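Local atomic coordinates of guanylate kinase (Stenotrophomonas maltophilia, PDB entry 7S5E), a protein that catalyses transfer of a phosphate from ATP to GMP, giving GDP and ADP, and so is probably essential for recycling GMP. Residues S36-A41 against T190-L195; F138-S143 against V182-V187. All blocks are in the same frame, centred on the assembly; numbering follows the deposited sequence.

Interaction 1: S36-A41 against T190-L195; sequences SSIVNA and TAVDEL. With ADP (adenosine-5'-diphosphate), chain J.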
ATOM      1  N   SER A  36      16.161  10.391  -4.538  1.00 44.30           N
ATOM      2  CA  SER A  36      15.857  11.784  -4.864  1.00 45.50           C
ATOM      3  C   SER A  36      15.173  11.905  -6.219  1.00 43.78           C
ATOM      4  O   SER A  36      14.190  12.642  -6.362  1.00 42.68           O
ATOM      5  CB  SER A  36      17.125  12.635  -4.840  1.00 45.67           C
ATOM      6  OG  SER A  36      17.601  12.800  -3.518  1.00 50.87           O
ATOM      7  N   SER A  37      15.679  11.193  -7.228  1.00 44.44           N
ATOM      8  CA  SER A  37      15.075  11.268  -8.555  1.00 44.05           C
ATOM      9  C   SER A  37      13.702  10.602  -8.596  1.00 43.63           C
ATOM     10  O   SER A  37      12.776  11.126  -9.222  1.00 43.24           O
ATOM     11  CB  SER A  37      16.020  10.646  -9.587  1.00 44.66           C
ATOM     12  OG  SER A  37      16.612   9.453  -9.098  1.00 46.65           O
ATOM     13  N   ILE A  38      13.532   9.472  -7.904  1.00 43.52           N
ATOM     14  CA  ILE A  38      12.234   8.803  -7.898  1.00 42.86           C
ATOM     15  C   ILE A  38      11.193   9.673  -7.201  1.00 43.20           C
ATOM     16  O   ILE A  38      10.059   9.824  -7.680  1.00 42.99           O
ATOM     17  CB  ILE A  38      12.341   7.425  -7.222  1.00 41.33           C
ATOM     18  CG1 ILE A  38      13.273   6.501  -8.001  1.00 41.61           C
ATOM     19  CG2 ILE A  38      10.967   6.790  -7.122  1.00 39.76           C
ATOM     20  CD1 ILE A  38      13.665   5.277  -7.216  1.00 39.90           C
ATOM     21  N   VAL A  39      11.565  10.260  -6.064  1.00 40.65           N
ATOM     22  CA  VAL A  39      10.639  11.097  -5.307  1.00 42.24           C
ATOM     23  C   VAL A  39      10.237  12.323  -6.121  1.00 44.91           C
ATOM     24  O   VAL A  39       9.066  12.726  -6.124  1.00 46.03           O
ATOM     25  CB  VAL A  39      11.275  11.479  -3.955  1.00 43.75           C
ATOM     26  CG1 VAL A  39      10.538  12.653  -3.293  1.00 42.86           C
ATOM     27  CG2 VAL A  39      11.343  10.252  -3.025  1.00 40.32           C
ATOM     28  N   ASN A  40      11.196  12.946  -6.814  1.00 43.69           N
ATOM     29  CA  ASN A  40      10.875  14.135  -7.598  1.00 44.28           C
ATOM     30  C   ASN A  40       9.898  13.812  -8.719  1.00 44.23           C
ATOM     31  O   ASN A  40       8.990  14.603  -9.004  1.00 44.32           O
ATOM     32  CB  ASN A  40      12.148  14.764  -8.171  1.00 44.01           C
ATOM     33  CG  ASN A  40      12.981  15.477  -7.118  1.00 46.95           C
ATOM     34  OD1 ASN A  40      12.472  15.895  -6.076  1.00 47.79           O
ATOM     35  ND2 ASN A  40      14.265  15.648  -7.402  1.00 48.16           N
ATOM     36  N   ALA A  41      10.066  12.656  -9.372  1.00 46.57           N
ATOM     37  CA  ALA A  41       9.127  12.269 -10.420  1.00 45.50           C
ATOM     38  C   ALA A  41       7.772  11.936  -9.828  1.00 47.35           C
ATOM     39  O   ALA A  41       6.734  12.283 -10.404  1.00 49.03           O
ATOM     40  CB  ALA A  41       9.663  11.077 -11.208  1.00 42.14           C
ATOM     41  N   THR A 190       9.537   2.197 -13.399  1.00 46.97           N
ATOM     42  CA  THR A 190       8.770   1.260 -12.587  1.00 44.60           C
ATOM     43  C   THR A 190       8.802   1.656 -11.118  1.00 43.26           C
ATOM     44  O   THR A 190       7.780   1.569 -10.422  1.00 41.99           O
ATOM     45  CB  THR A 190       9.306  -0.156 -12.790  1.00 43.25           C
ATOM     46  OG1 THR A 190       9.147  -0.530 -14.166  1.00 43.29           O
ATOM     47  CG2 THR A 190       8.578  -1.143 -11.898  1.00 41.37           C
ATOM     48  N   ALA A 191       9.958   2.109 -10.630  1.00 43.47           N
ATOM     49  CA  ALA A 191      10.040   2.531  -9.238  1.00 41.00           C
ATOM     50  C   ALA A 191       9.132   3.728  -8.984  1.00 40.87           C
ATOM     51  O   ALA A 191       8.525   3.840  -7.912  1.00 38.75           O
ATOM     52  CB  ALA A 191      11.487   2.838  -8.862  1.00 40.96           C
ATOM     53  N   VAL A 192       9.012   4.627  -9.964  1.00 40.92           N
ATOM     54  CA  VAL A 192       8.111   5.764  -9.820  1.00 41.00           C
ATOM     55  C   VAL A 192       6.662   5.296  -9.751  1.00 40.77           C
ATOM     56  O   VAL A 192       5.902   5.715  -8.870  1.00 39.54           O
ATOM     57  CB  VAL A 192       8.324   6.762 -10.972  1.00 42.24           C
ATOM     58  CG1 VAL A 192       7.305   7.883 -10.892  1.00 44.65           C
ATOM     59  CG2 VAL A 192       9.730   7.317 -10.932  1.00 42.89           C
ATOM     60  N   ASP A 193       6.265   4.405 -10.665  1.00 40.46           N
ATOM     61  CA  ASP A 193       4.918   3.846 -10.618  1.00 39.22           C
ATOM     62  C   ASP A 193       4.647   3.193  -9.272  1.00 38.10           C
ATOM     63  O   ASP A 193       3.570   3.366  -8.688  1.00 37.76           O
ATOM     64  CB  ASP A 193       4.731   2.832 -11.738  1.00 39.91           C
ATOM     65  CG  ASP A 193       4.661   3.483 -13.091  1.00 44.80           C
ATOM     66  OD1 ASP A 193       4.369   4.696 -13.154  1.00 46.40           O
ATOM     67  OD2 ASP A 193       4.899   2.783 -14.095  1.00 46.20           O
ATOM     68  N   GLU A 194       5.623   2.444  -8.758  1.00 36.64           N
ATOM     69  CA  GLU A 194       5.408   1.709  -7.520  1.00 35.14           C
ATOM     70  C   GLU A 194       5.271   2.652  -6.332  1.00 35.42           C
ATOM     71  O   GLU A 194       4.468   2.401  -5.426  1.00 34.34           O
ATOM     72  CB  GLU A 194       6.541   0.707  -7.314  1.00 37.03           C
ATOM     73  CG  GLU A 194       6.466  -0.475  -8.276  1.00 38.40           C
ATOM     74  CD  GLU A 194       7.613  -1.462  -8.117  1.00 39.65           C
ATOM     75  OE1 GLU A 194       8.605  -1.135  -7.442  1.00 37.52           O
ATOM     76  OE2 GLU A 194       7.525  -2.572  -8.682  1.00 44.30           O
ATOM     77  N   LEU A 195       6.054   3.734  -6.302  1.00 39.02           N
ATOM     78  CA  LEU A 195       5.889   4.719  -5.236  1.00 38.47           C
ATOM     79  C   LEU A 195       4.559   5.457  -5.392  1.00 35.90           C
ATOM     80  O   LEU A 195       3.878   5.750  -4.403  1.00 35.43           O
ATOM     81  CB  LEU A 195       7.078   5.685  -5.213  1.00 36.04           C
ATOM     82  CG  LEU A 195       7.084   6.613  -3.999  1.00 36.09           C
ATOM     83  CD1 LEU A 195       7.131   5.819  -2.704  1.00 34.48           C
ATOM     84  CD2 LEU A 195       8.228   7.608  -4.054  1.00 38.74           C
TER
HETATM   85  PB  ADP J 302      20.152   9.312  -4.319  1.00 55.52           P
HETATM   86  O1B ADP J 302      19.687   7.959  -3.729  1.00 53.09           O
HETATM   87  O2B ADP J 302      19.178  10.465  -4.026  1.00 49.88           O
HETATM   88  O3B ADP J 302      21.569   9.741  -3.867  1.00 61.39           O
HETATM   89  PA  ADP J 302      19.690  10.203  -7.034  1.00 54.14           P
HETATM   90  O1A ADP J 302      18.227  10.053  -7.241  1.00 49.19           O
HETATM   91  O2A ADP J 302      20.070  11.633  -6.647  1.00 55.92           O
HETATM   92  O3A ADP J 302      20.225   9.217  -5.905  1.00 53.43           O
HETATM   93  O5' ADP J 302      20.577   9.723  -8.229  1.00 54.81           O
HETATM   94  C5' ADP J 302      21.351   8.509  -8.162  1.00 55.60           C
HETATM   95  C4' ADP J 302      21.987   8.337  -9.514  1.00 57.11           C
HETATM   96  O4' ADP J 302      21.531   7.101 -10.112  1.00 55.39           O
HETATM   97  C3' ADP J 302      21.615   9.430 -10.506  1.00 57.92           C
HETATM   98  O3' ADP J 302      22.683   9.615 -11.429  1.00 62.73           O
HETATM   99  C2' ADP J 302      20.342   8.865 -11.140  1.00 55.74           C
HETATM  100  O2' ADP J 302      20.060   9.437 -12.412  1.00 57.38           O
HETATM  101  C1' ADP J 302      20.707   7.381 -11.233  1.00 55.69           C
HETATM  102  N9  ADP J 302      19.572   6.461 -11.210  1.00 52.53           N
HETATM  103  C8  ADP J 302      18.462   6.531 -10.409  1.00 50.72           C
HETATM  104  N7  ADP J 302      17.637   5.523 -10.553  1.00 50.99           N
HETATM  105  C5  ADP J 302      18.242   4.735 -11.521  1.00 50.70           C
HETATM  106  C6  ADP J 302      17.882   3.509 -12.112  1.00 50.82           C
HETATM  107  N6  ADP J 302      16.774   2.828 -11.802  1.00 50.48           N
HETATM  108  N1  ADP J 302      18.711   2.994 -13.046  1.00 51.03           N
HETATM  109  C2  ADP J 302      19.821   3.667 -13.361  1.00 49.80           C
HETATM  110  N3  ADP J 302      20.268   4.825 -12.869  1.00 50.63           N
HETATM  111  C4  ADP J 302      19.432   5.309 -11.943  1.00 51.24           C

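Interaction 2: F138-S143 against V182-V187; sequences FILPPS and VIVNEV. With ADP (adenosine-5'-diphosphate), chain J.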
ATOM      1  N   PHE A 138      11.354   2.235   1.924  1.00 37.14           N
ATOM      2  CA  PHE A 138      12.797   2.112   1.754  1.00 37.49           C
ATOM      3  C   PHE A 138      13.104   1.709   0.317  1.00 37.48           C
ATOM      4  O   PHE A 138      12.448   0.818  -0.237  1.00 37.79           O
ATOM      5  CB  PHE A 138      13.392   1.085   2.724  1.00 38.70           C
ATOM      6  CG  PHE A 138      14.869   1.264   2.968  1.00 39.18           C
ATOM      7  CD1 PHE A 138      15.327   2.218   3.865  1.00 38.99           C
ATOM      8  CD2 PHE A 138      15.794   0.496   2.296  1.00 39.97           C
ATOM      9  CE1 PHE A 138      16.674   2.385   4.092  1.00 39.53           C
ATOM     10  CE2 PHE A 138      17.141   0.662   2.523  1.00 40.58           C
ATOM     11  CZ  PHE A 138      17.580   1.608   3.423  1.00 40.33           C
ATOM     12  N   ILE A 139      14.078   2.377  -0.297  1.00 37.40           N
ATOM     13  CA  ILE A 139      14.465   2.090  -1.674  1.00 37.90           C
ATOM     14  C   ILE A 139      15.819   1.400  -1.664  1.00 40.78           C
ATOM     15  O   ILE A 139      16.774   1.891  -1.046  1.00 40.60           O
ATOM     16  CB  ILE A 139      14.493   3.353  -2.550  1.00 37.38           C
ATOM     17  CG1 ILE A 139      13.127   4.051  -2.511  1.00 37.95           C
ATOM     18  CG2 ILE A 139      14.834   2.972  -3.974  1.00 37.80           C
ATOM     19  CD1 ILE A 139      13.024   5.289  -3.391  1.00 40.17           C
ATOM     20  N   LEU A 140      15.901   0.269  -2.367  1.00 39.27           N
ATOM     21  CA  LEU A 140      17.096  -0.536  -2.482  1.00 41.51           C
ATOM     22  C   LEU A 140      17.650  -0.475  -3.900  1.00 44.26           C
ATOM     23  O   LEU A 140      16.886  -0.394  -4.870  1.00 43.28           O
ATOM     24  CB  LEU A 140      16.819  -2.007  -2.151  1.00 41.79           C
ATOM     25  CG  LEU A 140      16.524  -2.418  -0.716  1.00 42.22           C
ATOM     26  CD1 LEU A 140      16.160  -3.887  -0.680  1.00 43.50           C
ATOM     27  CD2 LEU A 140      17.725  -2.133   0.180  1.00 42.87           C
ATOM     28  N   PRO A 141      18.972  -0.522  -4.053  1.00 43.88           N
ATOM     29  CA  PRO A 141      19.564  -0.688  -5.382  1.00 45.11           C
ATOM     30  C   PRO A 141      19.380  -2.113  -5.868  1.00 45.21           C
ATOM     31  O   PRO A 141      19.191  -3.025  -5.055  1.00 46.16           O
ATOM     32  CB  PRO A 141      21.045  -0.362  -5.146  1.00 45.83           C
ATOM     33  CG  PRO A 141      21.277  -0.743  -3.711  1.00 44.33           C
ATOM     34  CD  PRO A 141      19.995  -0.391  -2.999  1.00 43.71           C
ATOM     35  N   PRO A 142      19.403  -2.349  -7.184  1.00 49.63           N
ATOM     36  CA  PRO A 142      19.188  -3.713  -7.690  1.00 46.67           C
ATOM     37  C   PRO A 142      20.379  -4.634  -7.513  1.00 48.03           C
ATOM     38  O   PRO A 142      20.258  -5.832  -7.801  1.00 49.02           O
ATOM     39  CB  PRO A 142      18.881  -3.488  -9.171  1.00 51.46           C
ATOM     40  CG  PRO A 142      19.600  -2.216  -9.504  1.00 50.30           C
ATOM     41  CD  PRO A 142      19.547  -1.365  -8.272  1.00 48.87           C
ATOM     42  N   SER A 143      21.526  -4.114  -7.083  1.00 48.24           N
ATOM     43  CA  SER A 143      22.708  -4.927  -6.830  1.00 51.40           C
ATOM     44  C   SER A 143      23.713  -4.054  -6.112  1.00 51.90           C
ATOM     45  O   SER A 143      23.621  -2.824  -6.150  1.00 51.52           O
ATOM     46  CB  SER A 143      23.344  -5.462  -8.110  1.00 53.11           C
ATOM     47  OG  SER A 143      23.882  -4.380  -8.844  1.00 53.18           O
ATOM     48  N   VAL A 182       9.193  -1.696   0.600  1.00 34.43           N
ATOM     49  CA  VAL A 182      10.529  -1.749   0.032  1.00 34.48           C
ATOM     50  C   VAL A 182      10.396  -1.687  -1.475  1.00 34.98           C
ATOM     51  O   VAL A 182       9.600  -2.428  -2.062  1.00 34.90           O
ATOM     52  CB  VAL A 182      11.294  -3.010   0.471  1.00 33.15           C
ATOM     53  CG1 VAL A 182      12.624  -3.082  -0.228  1.00 33.21           C
ATOM     54  CG2 VAL A 182      11.489  -2.999   1.989  1.00 31.11           C
ATOM     55  N   ILE A 183      11.163  -0.802  -2.099  1.00 34.98           N
ATOM     56  CA  ILE A 183      11.218  -0.699  -3.549  1.00 35.23           C
ATOM     57  C   ILE A 183      12.634  -1.025  -3.994  1.00 37.24           C
ATOM     58  O   ILE A 183      13.602  -0.479  -3.453  1.00 38.64           O
ATOM     59  CB  ILE A 183      10.782   0.694  -4.040  1.00 34.74           C
ATOM     60  CG1 ILE A 183       9.315   0.945  -3.683  1.00 34.57           C
ATOM     61  CG2 ILE A 183      11.036   0.860  -5.529  1.00 33.93           C
ATOM     62  CD1 ILE A 183       8.804   2.307  -4.119  1.00 36.05           C
ATOM     63  N   VAL A 184      12.761  -1.956  -4.931  1.00 37.19           N
ATOM     64  CA  VAL A 184      14.036  -2.225  -5.577  1.00 40.60           C
ATOM     65  C   VAL A 184      14.045  -1.419  -6.863  1.00 41.70           C
ATOM     66  O   VAL A 184      13.237  -1.667  -7.764  1.00 41.94           O
ATOM     67  CB  VAL A 184      14.247  -3.724  -5.833  1.00 40.67           C
ATOM     68  CG1 VAL A 184      15.599  -3.964  -6.497  1.00 41.86           C
ATOM     69  CG2 VAL A 184      14.154  -4.488  -4.520  1.00 39.04           C
ATOM     70  N   ASN A 185      14.955  -0.447  -6.947  1.00 44.52           N
ATOM     71  CA  ASN A 185      14.988   0.493  -8.069  1.00 46.28           C
ATOM     72  C   ASN A 185      15.853  -0.077  -9.187  1.00 50.99           C
ATOM     73  O   ASN A 185      17.013   0.285  -9.378  1.00 51.78           O
ATOM     74  CB  ASN A 185      15.487   1.859  -7.620  1.00 46.24           C
ATOM     75  CG  ASN A 185      15.647   2.822  -8.780  1.00 48.28           C
ATOM     76  OD1 ASN A 185      15.016   2.661  -9.826  1.00 49.45           O
ATOM     77  ND2 ASN A 185      16.510   3.815  -8.612  1.00 47.03           N
ATOM     78  N   GLU A 186      15.265  -0.983  -9.954  1.00 58.77           N
ATOM     79  CA  GLU A 186      15.977  -1.478 -11.122  1.00 60.53           C
ATOM     80  C   GLU A 186      15.658  -0.618 -12.341  1.00 60.82           C
ATOM     81  O   GLU A 186      16.551   0.009 -12.917  1.00 62.40           O
ATOM     82  CB  GLU A 186      15.630  -2.947 -11.373  1.00 61.53           C
ATOM     83  CG  GLU A 186      16.559  -3.626 -12.357  1.00 64.65           C
ATOM     84  CD  GLU A 186      16.334  -5.121 -12.429  1.00 73.01           C
ATOM     85  OE1 GLU A 186      15.505  -5.637 -11.648  1.00 74.01           O
ATOM     86  OE2 GLU A 186      16.990  -5.779 -13.267  1.00 79.63           O
ATOM     87  N   VAL A 187      14.383  -0.544 -12.708  1.00 53.03           N
ATOM     88  CA  VAL A 187      13.915   0.304 -13.796  1.00 51.37           C
ATOM     89  C   VAL A 187      13.284   1.540 -13.171  1.00 49.11           C
ATOM     90  O   VAL A 187      12.312   1.429 -12.412  1.00 47.49           O
ATOM     91  CB  VAL A 187      12.913  -0.447 -14.687  1.00 51.38           C
ATOM     92  CG1 VAL A 187      12.375   0.458 -15.787  1.00 50.97           C
ATOM     93  CG2 VAL A 187      13.560  -1.685 -15.279  1.00 55.28           C
TER
HETATM   94  PB  ADP J 302      20.152   9.312  -4.319  1.00 55.52           P
HETATM   95  O1B ADP J 302      19.687   7.959  -3.729  1.00 53.09           O
HETATM   96  O2B ADP J 302      19.178  10.465  -4.026  1.00 49.88           O
HETATM   97  O3B ADP J 302      21.569   9.741  -3.867  1.00 61.39           O
HETATM   98  PA  ADP J 302      19.690  10.203  -7.034  1.00 54.14           P
HETATM   99  O1A ADP J 302      18.227  10.053  -7.241  1.00 49.19           O
HETATM  100  O2A ADP J 302      20.070  11.633  -6.647  1.00 55.92           O
HETATM  101  O3A ADP J 302      20.225   9.217  -5.905  1.00 53.43           O
HETATM  102  O5' ADP J 302      20.577   9.723  -8.229  1.00 54.81           O
HETATM  103  C5' ADP J 302      21.351   8.509  -8.162  1.00 55.60           C
HETATM  104  C4' ADP J 302      21.987   8.337  -9.514  1.00 57.11           C
HETATM  105  O4' ADP J 302      21.531   7.101 -10.112  1.00 55.39           O
HETATM  106  C3' ADP J 302      21.615   9.430 -10.506  1.00 57.92           C
HETATM  107  O3' ADP J 302      22.683   9.615 -11.429  1.00 62.73           O
HETATM  108  C2' ADP J 302      20.342   8.865 -11.140  1.00 55.74           C
HETATM  109  O2' ADP J 302      20.060   9.437 -12.412  1.00 57.38           O
HETATM  110  C1' ADP J 302      20.707   7.381 -11.233  1.00 55.69           C
HETATM  111  N9  ADP J 302      19.572   6.461 -11.210  1.00 52.53           N
HETATM  112  C8  ADP J 302      18.462   6.531 -10.409  1.00 50.72           C
HETATM  113  N7  ADP J 302      17.637   5.523 -10.553  1.00 50.99           N
HETATM  114  C5  ADP J 302      18.242   4.735 -11.521  1.00 50.70           C
HETATM  115  C6  ADP J 302      17.882   3.509 -12.112  1.00 50.82           C
HETATM  116  N6  ADP J 302      16.774   2.828 -11.802  1.00 50.48           N
HETATM  117  N1  ADP J 302      18.711   2.994 -13.046  1.00 51.03           N
HETATM  118  C2  ADP J 302      19.821   3.667 -13.361  1.00 49.80           C
HETATM  119  N3  ADP J 302      20.268   4.825 -12.869  1.00 50.63           N
HETATM  120  C4  ADP J 302      19.432   5.309 -11.943  1.00 51.24           C

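Interaction 1: S36-A41 against T190-L195
Ile-38 reaches across to Ala-191 because its CG1 stands anti to its own carbonyl carbon (chi1 -63°) and the chain then runs on extended (chi2 166°), which carries CD1 to 3.7 Å from Ala-191 CB. The same rotation leaves CG2 as a second branch, 4.0 Å from Val-192 CG2 and also touching Leu-195 CD2. This is the packing of the helix that follows the P-loop, in a nucleotide-kinase fold, against the helix 188-203. The axes of the two segments approach to 9.0 Å, with a signed crossing angle of -57°, and the backbones come nearest at Ile-38 and Val-192. Val-192, with CG1 anti to its backbone N, presents both methyls to Ala-41 CB, the nearer being CG2. Val-39 points away from the partner helix, yet its CG2 still grazes Leu-195 CD2. No hydrogen bond joins the two segments, and the contact is apolar and largely buried. The N-terminal turn of helix 35-45, with Ser-36 and Ser-37, faces ADP instead: backbone N and OG of Ser-36 both grip O2B of the beta-phosphate. Ser-37 treats the alpha-phosphate likewise, its backbone N donating to ADP O1A at 2.8 Å and its OG lying 2.5 Å from ADP O1A.

Interaction 2: F138-S143 against V182-V187
Asn-185 meets segment 138-143 through its backbone N, which donates to Leu-140 O at 2.8 Å, and through CB, which lies 3.9 Å from Ile-139 CG2 where the two side chains cross at a slant. Two further bonds extend the pairing: Leu-140 N to Ile-183 O at 2.7 Å and Ile-183 N to Phe-138 O at 2.8 Å. All three are nearly straight, with angles at hydrogen of 166-174°. Beside them, CA-H groups of Val-182, Ile-139 and Val-184 approach the same three carbonyl oxygens. On the face carrying Leu-140, its CD1 rests 3.7 Å from Val-182 CG1. Beyond the strand ends, Pro-142 lays its ring along segment 182-187, CD against Asn-185 O and CB against Glu-186 CG at 3.9 Å.

These are neighbouring parallel strands of the five-stranded sheet of the P-loop kinase core, with 181-184 the outermost strand within this chain, where the C-terminal ends of the strands open onto the nucleotide. There Asn-185, with CG anti to its backbone N (chi1 175°), reads the adenine with both amide atoms: OD1 accepts from ADP N6 at 2.7 Å, and ND2 donates to ADP N7 at 2.8 Å. Glu-186 O takes a second bond from N6. An inverse gamma turn about Asn-185, closed by a weak bond from Glu-186 N to Val-184 O, bends the chain here, and outside the segments Asn-185 ND2 also bonds Ala-33 O while its O accepts from Arg-150 NH2. Val-182 O is held by Gln-209 NE2 of the second subunit, and Val-184 packs on His-213 of that subunit.

Overall arrangement
From the N terminus, the chain passes through strand 24-28 and the P-loop into helix 35-45, which supplies the first half of interaction 1. It then runs through the GMP-binding part and strand 114-117 to strand 135-140, where interaction 2 begins. Most of the 38 residues between the segments of interaction 2 lie in helices 144-154 and 159-173, and strand 181-184 closes that shorter loop. Helix 188-203 follows directly and closes the longer one, 148 residues, so the loop of interaction 2 is contained in that of interaction 1. The centres are 11 Å apart and the contacts touch: Ile-38 CD1 lies 3.5 Å from Asn-185 ND2. Together they tie the sheet border to two helices around ADP, interaction 1 at its phosphates and interaction 2 at its adenine.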